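Local coordinates for protein formate oxidase (Aspergillus oryzae, PDB 5ZU3) that probably oxidises formate with molecular oxygen as a flavoenzyme of the GMC oxidoreductase family, using FAD carried here as 8-formyl-FAD, at residues Thr70-Asp75 and Asn449-Asp454; Pro426-Gly431 and Asp454-Ala459. The protein carries 1 engineered substitution. One frame throughout, in Å; residues are numbered along the deposited sequence.

Contact 1: residues Thr70-Asp75 and Asn449-Asp454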
loop_
_atom_site.group_PDB
_atom_site.type_symbol
_atom_site.label_atom_id
_atom_site.label_comp_id
_atom_site.label_asym_id
_atom_site.label_seq_id
_atom_site.Cartn_x
_atom_site.Cartn_y
_atom_site.Cartn_z
ATOM N N THR A 70 -5.781 16.025 -0.533
ATOM C CA THR A 70 -7.168 16.177 -0.110
ATOM C C THR A 70 -7.784 14.802 0.154
ATOM O O THR A 70 -7.887 13.971 -0.763
ATOM C CB THR A 70 -7.984 16.927 -1.170
ATOM O OG1 THR A 70 -7.454 18.241 -1.358
ATOM C CG2 THR A 70 -9.438 17.044 -0.725
ATOM N N MET A 71 -8.189 14.575 1.407
ATOM C CA MET A 71 -8.766 13.306 1.852
ATOM C C MET A 71 -10.213 13.182 1.422
ATOM O O MET A 71 -10.646 12.134 0.934
ATOM C CB MET A 71 -8.701 13.212 3.385
ATOM C CG MET A 71 -7.280 13.269 3.964
ATOM S SD MET A 71 -6.371 11.735 3.656
ATOM C CE MET A 71 -4.863 12.442 3.061
ATOM N N VAL A 72 -10.976 14.240 1.630
ATOM C CA VAL A 72 -12.400 14.260 1.361
ATOM C C VAL A 72 -12.702 15.555 0.635
ATOM O O VAL A 72 -12.175 16.611 1.003
ATOM C CB VAL A 72 -13.226 14.163 2.663
ATOM C CG1 VAL A 72 -14.710 14.281 2.355
ATOM C CG2 VAL A 72 -12.925 12.853 3.411
ATOM N N ARG A 73 -13.525 15.471 -0.418
ATOM C CA ARG A 73 -14.040 16.665 -1.099
ATOM C C ARG A 73 -15.509 16.412 -1.424
ATOM O O ARG A 73 -15.821 15.928 -2.510
ATOM C CB ARG A 73 -13.247 17.006 -2.358
ATOM C CG ARG A 73 -13.703 18.335 -2.971
ATOM C CD ARG A 73 -12.908 18.717 -4.169
ATOM N NE ARG A 73 -11.629 19.246 -3.727
ATOM C CZ ARG A 73 -10.482 19.063 -4.372
ATOM N NH1 ARG A 73 -9.360 19.571 -3.889
ATOM N NH2 ARG A 73 -10.461 18.389 -5.518
ATOM N N ARG A 74 -16.385 16.752 -0.488
ATOM C CA ARG A 74 -17.836 16.689 -0.627
ATOM C C ARG A 74 -18.387 18.103 -0.505
ATOM O O ARG A 74 -17.705 19.015 -0.027
ATOM C CB ARG A 74 -18.470 15.813 0.468
ATOM C CG ARG A 74 -18.058 14.335 0.482
ATOM C CD ARG A 74 -18.443 13.633 1.820
ATOM N NE ARG A 74 -19.804 13.984 2.239
ATOM C CZ ARG A 74 -20.877 13.243 1.982
ATOM N NH1 ARG A 74 -20.755 12.107 1.295
ATOM N NH2 ARG A 74 -22.074 13.643 2.392
ATOM N N ASP A 75 -19.649 18.286 -0.901
ATOM C CA ASP A 75 -20.247 19.605 -0.753
ATOM C C ASP A 75 -20.436 19.971 0.716
ATOM O O ASP A 75 -20.392 21.153 1.057
ATOM C CB ASP A 75 -21.577 19.700 -1.511
ATOM C CG ASP A 75 -21.394 19.824 -3.030
ATOM O OD1 ASP A 75 -20.223 19.905 -3.473
ATOM O OD2 ASP A 75 -22.417 19.875 -3.781
ATOM N N ASN A 449 -10.916 11.698 -2.650
ATOM C CA ASN A 449 -12.359 11.658 -2.812
ATOM C C ASN A 449 -12.987 10.544 -1.973
ATOM O O ASN A 449 -13.882 9.819 -2.430
ATOM C CB ASN A 449 -12.722 11.514 -4.283
ATOM C CG ASN A 449 -14.174 11.808 -4.539
ATOM O OD1 ASN A 449 -14.770 12.643 -3.862
ATOM N ND2 ASN A 449 -14.758 11.119 -5.524
ATOM N N PHE A 450 -12.507 10.408 -0.734
ATOM C CA PHE A 450 -13.092 9.453 0.192
ATOM C C PHE A 450 -14.520 9.871 0.500
ATOM O O PHE A 450 -14.803 11.053 0.731
ATOM C CB PHE A 450 -12.299 9.405 1.501
ATOM C CG PHE A 450 -10.987 8.665 1.422
ATOM C CD1 PHE A 450 -10.828 7.561 0.575
ATOM C CD2 PHE A 450 -9.936 9.032 2.245
ATOM C CE1 PHE A 450 -9.641 6.869 0.542
ATOM C CE2 PHE A 450 -8.721 8.349 2.209
ATOM C CZ PHE A 450 -8.572 7.275 1.365
ATOM N N PHE A 451 -15.415 8.896 0.535
ATOM C CA PHE A 451 -16.768 9.102 1.021
ATOM C C PHE A 451 -17.590 10.021 0.114
ATOM O O PHE A 451 -18.552 10.648 0.576
ATOM C CB PHE A 451 -16.735 9.624 2.460
ATOM C CG PHE A 451 -16.128 8.648 3.421
ATOM C CD1 PHE A 451 -16.757 7.441 3.684
ATOM C CD2 PHE A 451 -14.918 8.914 4.057
ATOM C CE1 PHE A 451 -16.209 6.531 4.579
ATOM C CE2 PHE A 451 -14.358 7.996 4.947
ATOM C CZ PHE A 451 -14.993 6.815 5.203
ATOM N N ALA A 452 -17.240 10.093 -1.183
ATOM C CA ALA A 452 -18.130 10.746 -2.145
ATOM C C ALA A 452 -19.541 10.164 -2.073
ATOM O O ALA A 452 -20.526 10.905 -2.142
ATOM C CB ALA A 452 -17.593 10.601 -3.578
ATOM N N ASN A 453 -19.659 8.843 -1.922
ATOM C CA ASN A 453 -20.956 8.187 -1.803
ATOM C C ASN A 453 -21.327 8.052 -0.330
ATOM O O ASN A 453 -20.543 7.534 0.461
ATOM C CB ASN A 453 -20.945 6.807 -2.469
ATOM C CG ASN A 453 -22.350 6.283 -2.779
ATOM O OD1 ASN A 453 -23.260 6.320 -1.929
ATOM N ND2 ASN A 453 -22.519 5.744 -3.987
ATOM N N ASP A 454 -22.509 8.550 0.033
ATOM C CA ASP A 454 -22.997 8.435 1.405
ATOM C C ASP A 454 -22.986 6.993 1.922
ATOM O O ASP A 454 -22.826 6.763 3.128
ATOM C CB ASP A 454 -24.407 8.997 1.457
ATOM C CG ASP A 454 -24.437 10.510 1.552
ATOM O OD1 ASP A 454 -23.367 11.157 1.459
ATOM O OD2 ASP A 454 -25.554 11.045 1.702
HETATM O O HOH W 1 -15.077 13.133 -1.104
#

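Contact 2: residues Pro426-Gly431 and Asp454-Ala459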
loop_
_atom_site.group_PDB
_atom_site.type_symbol
_atom_site.label_atom_id
_atom_site.label_comp_id
_atom_site.label_asym_id
_atom_site.label_seq_id
_atom_site.Cartn_x
_atom_site.Cartn_y
_atom_site.Cartn_z
ATOM N N PRO A 426 -14.929 0.013 -0.794
ATOM C CA PRO A 426 -15.774 1.205 -0.899
ATOM C C PRO A 426 -16.407 1.296 -2.277
ATOM O O PRO A 426 -15.956 0.692 -3.247
ATOM C CB PRO A 426 -14.797 2.360 -0.663
ATOM C CG PRO A 426 -13.464 1.816 -1.099
ATOM C CD PRO A 426 -13.513 0.318 -1.078
ATOM N N ILE A 427 -17.462 2.090 -2.368
ATOM C CA ILE A 427 -18.100 2.297 -3.657
ATOM C C ILE A 427 -18.023 3.747 -4.109
ATOM O O ILE A 427 -18.631 4.109 -5.124
ATOM C CB ILE A 427 -19.558 1.806 -3.639
ATOM C CG1 ILE A 427 -20.329 2.519 -2.527
ATOM C CG2 ILE A 427 -19.576 0.289 -3.452
ATOM C CD1 ILE A 427 -21.831 2.488 -2.697
ATOM N N SER A 428 -17.317 4.595 -3.373
ATOM C CA SER A 428 -17.141 5.960 -3.846
ATOM C C SER A 428 -16.376 5.982 -5.169
ATOM O O SER A 428 -15.446 5.191 -5.399
ATOM C CB SER A 428 -16.413 6.801 -2.796
ATOM O OG SER A 428 -17.335 7.237 -1.817
ATOM N N ASP A 429 -16.776 6.907 -6.037
ATOM C CA ASP A 429 -16.075 7.196 -7.279
ATOM C C ASP A 429 -14.613 7.483 -6.959
ATOM O O ASP A 429 -14.278 7.866 -5.829
ATOM C CB ASP A 429 -16.723 8.394 -7.987
ATOM C CG ASP A 429 -18.002 8.010 -8.771
ATOM O OD1 ASP A 429 -18.244 6.812 -8.996
ATOM O OD2 ASP A 429 -18.794 8.907 -9.118
ATOM N N PRO A 430 -13.709 7.265 -7.901
ATOM C CA PRO A 430 -12.297 7.538 -7.634
ATOM C C PRO A 430 -12.005 9.032 -7.604
ATOM O O PRO A 430 -12.775 9.865 -8.088
ATOM C CB PRO A 430 -11.579 6.852 -8.800
ATOM C CG PRO A 430 -12.607 6.826 -9.903
ATOM C CD PRO A 430 -13.922 6.593 -9.194
ATOM N N GLY A 431 -10.850 9.361 -7.048
ATOM C CA GLY A 431 -10.307 10.702 -7.104
ATOM C C GLY A 431 -9.433 10.907 -8.324
ATOM O O GLY A 431 -9.617 10.272 -9.364
ATOM N N ASP A 454 -22.509 8.550 0.033
ATOM C CA ASP A 454 -22.997 8.435 1.405
ATOM C C ASP A 454 -22.986 6.993 1.922
ATOM O O ASP A 454 -22.826 6.763 3.128
ATOM C CB ASP A 454 -24.407 8.997 1.457
ATOM C CG ASP A 454 -24.437 10.510 1.552
ATOM O OD1 ASP A 454 -23.367 11.157 1.459
ATOM O OD2 ASP A 454 -25.554 11.045 1.702
ATOM N N LEU A 455 -23.156 6.007 1.037
ATOM C CA LEU A 455 -23.194 4.620 1.500
ATOM C C LEU A 455 -21.880 4.190 2.141
ATOM O O LEU A 455 -21.889 3.376 3.073
ATOM C CB LEU A 455 -23.544 3.685 0.355
ATOM C CG LEU A 455 -24.508 2.577 0.761
ATOM C CD1 LEU A 455 -25.940 3.131 0.998
ATOM C CD2 LEU A 455 -24.481 1.422 -0.270
ATOM N N ASP A 456 -20.746 4.721 1.671
ATOM C CA ASP A 456 -19.471 4.412 2.314
ATOM C C ASP A 456 -19.461 4.922 3.748
ATOM O O ASP A 456 -18.860 4.295 4.624
ATOM C CB ASP A 456 -18.289 5.010 1.534
ATOM C CG ASP A 456 -17.873 4.187 0.293
ATOM O OD1 ASP A 456 -18.361 3.053 0.087
ATOM O OD2 ASP A 456 -17.025 4.687 -0.492
ATOM N N ILE A 457 -20.100 6.075 4.006
ATOM C CA ILE A 457 -20.182 6.582 5.378
ATOM C C ILE A 457 -21.003 5.640 6.243
ATOM O O ILE A 457 -20.639 5.347 7.389
ATOM C CB ILE A 457 -20.756 8.020 5.418
ATOM C CG1 ILE A 457 -19.878 9.012 4.656
ATOM C CG2 ILE A 457 -20.947 8.508 6.851
ATOM C CD1 ILE A 457 -20.493 10.420 4.643
ATOM N N ILE A 458 -22.112 5.135 5.699
ATOM C CA ILE A 458 -22.955 4.200 6.443
ATOM C C ILE A 458 -22.168 2.937 6.757
ATOM O O ILE A 458 -22.143 2.467 7.899
ATOM C CB ILE A 458 -24.249 3.900 5.656
ATOM C CG1 ILE A 458 -25.177 5.117 5.698
ATOM C CG2 ILE A 458 -24.948 2.661 6.180
ATOM C CD1 ILE A 458 -26.237 5.122 4.630
ATOM N N ALA A 459 -21.489 2.393 5.750
ATOM C CA ALA A 459 -20.665 1.210 5.953
ATOM C C ALA A 459 -19.576 1.456 6.995
ATOM O O ALA A 459 -19.425 0.673 7.943
ATOM C CB ALA A 459 -20.043 0.779 4.619
#

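Contact 1: residues Thr70-Asp75 and Asn449-Asp454
Arg74 and Asp454 form the salt bridge of this contact, and it converges on one oxygen: OD1 of Asp454 lies 2.8 Å from NH1 and 3.0 Å from NH2 of Arg74, close to the guanidinium plane. Guanidinium and carboxylate lie nearly coplanar (27° apart). A bend in the arginine chain (chi3 45°) helps swing NH1 round to a second acceptor, the carbonyl O of Phe451 at 2.7 Å, which it meets almost head-on. NE of Arg74 pairs with a second carboxylate, that of Asp76.

The backbone bond joins a turn to a bulge. Asn449-Ala452 is a type II beta turn, with Phe450 and Phe451 at its corners, while Met71 and Val72 form a classic beta bulge opposite Arg79 in the 67-73/78-81 hairpin. Phe450 N, in the turn, donates to Met71 O, in the bulge (3.0 Å). A water binds Arg73 N and donates to both Asn449 OD1 and Phe450 O.

The apolar contacts centre on Val72, Met71 and the two phenylalanines. Val72 CG2 lies 4.0 Å from Phe450 CB and also approaches the edge of the Phe451 ring; Phe451 also packs against helices 454-473 and 494-504. Met71 SD is 4.4 Å from Phe450 CE2.

Contact 2: residues Pro426-Gly431 and Asp454-Ala459
The carboxylate of Asp456 is engaged on both faces and at its edge by Pro426, Ile427 and Ser428. Pro426 CB sits over one face, 3.2 Å from Asp456 OD2; Ser428 N and Ser428 OG both come to OD2 from the opposite face, and Ile427 N lies close to the carboxylate plane. The arrangement is an aspartate in the first turn of helix 454-473 accepting successive main-chain amides of a loop, here the one that joins strands 415-423 and 431-434 in the C-terminal part of the GMC fold.

The three hydrogen bonds differ in direction. Ile427 N reaches Asp456 OD1 at 2.8 Å through the syn lone pair, with a nearly straight N-H...O angle of 168°. Ser428 N, 2.9 Å from Asp456 OD2, makes a more bent bond (140°) from above the carboxylate plane, and the hydroxyl OG of Ser428 donates to that same OD2 from above the plane as well, also at 2.9 Å. The hydroxyl in turn accepts from Asn453 N, the N-cap residue, so one serine links the start of the helix to its acidic side chain. A buried negative charge here is probably eased by these donors and by the N-terminal end of the helix.

Ile427 CG1, placed between the backbone N and the carbonyl carbon (chi1 57°), lies beside the carboxylate, 3.3 Å from Asp456 OD1. The chain then extends to an apolar contact with Leu455, where Ile427 CD1 lies 3.7 Å from both CB and CD2 of Leu455.

Overall arrangement
Contacts 1 and 2 lie with their centres about 8 Å apart and share Asp454, which follows the turn of contact 1 and its N-cap residue Asn453. Their segments alternate along the chain, and they also touch directly: the serine of contact 2 meets the N-cap, while Asn449 ND2 makes weak hydrogen bonds to Asp429 O and Pro430 O. The principle illustrated is that one helix start can draw on several parts of a chain: that of helix 454-473 is met by Arg74, from a distant part of the sequence, and by the nearby 426-431 loop. Neither contact belongs to the FAD site; the side chain of Met71 is about 11 Å from the bound 8-formyl-FAD.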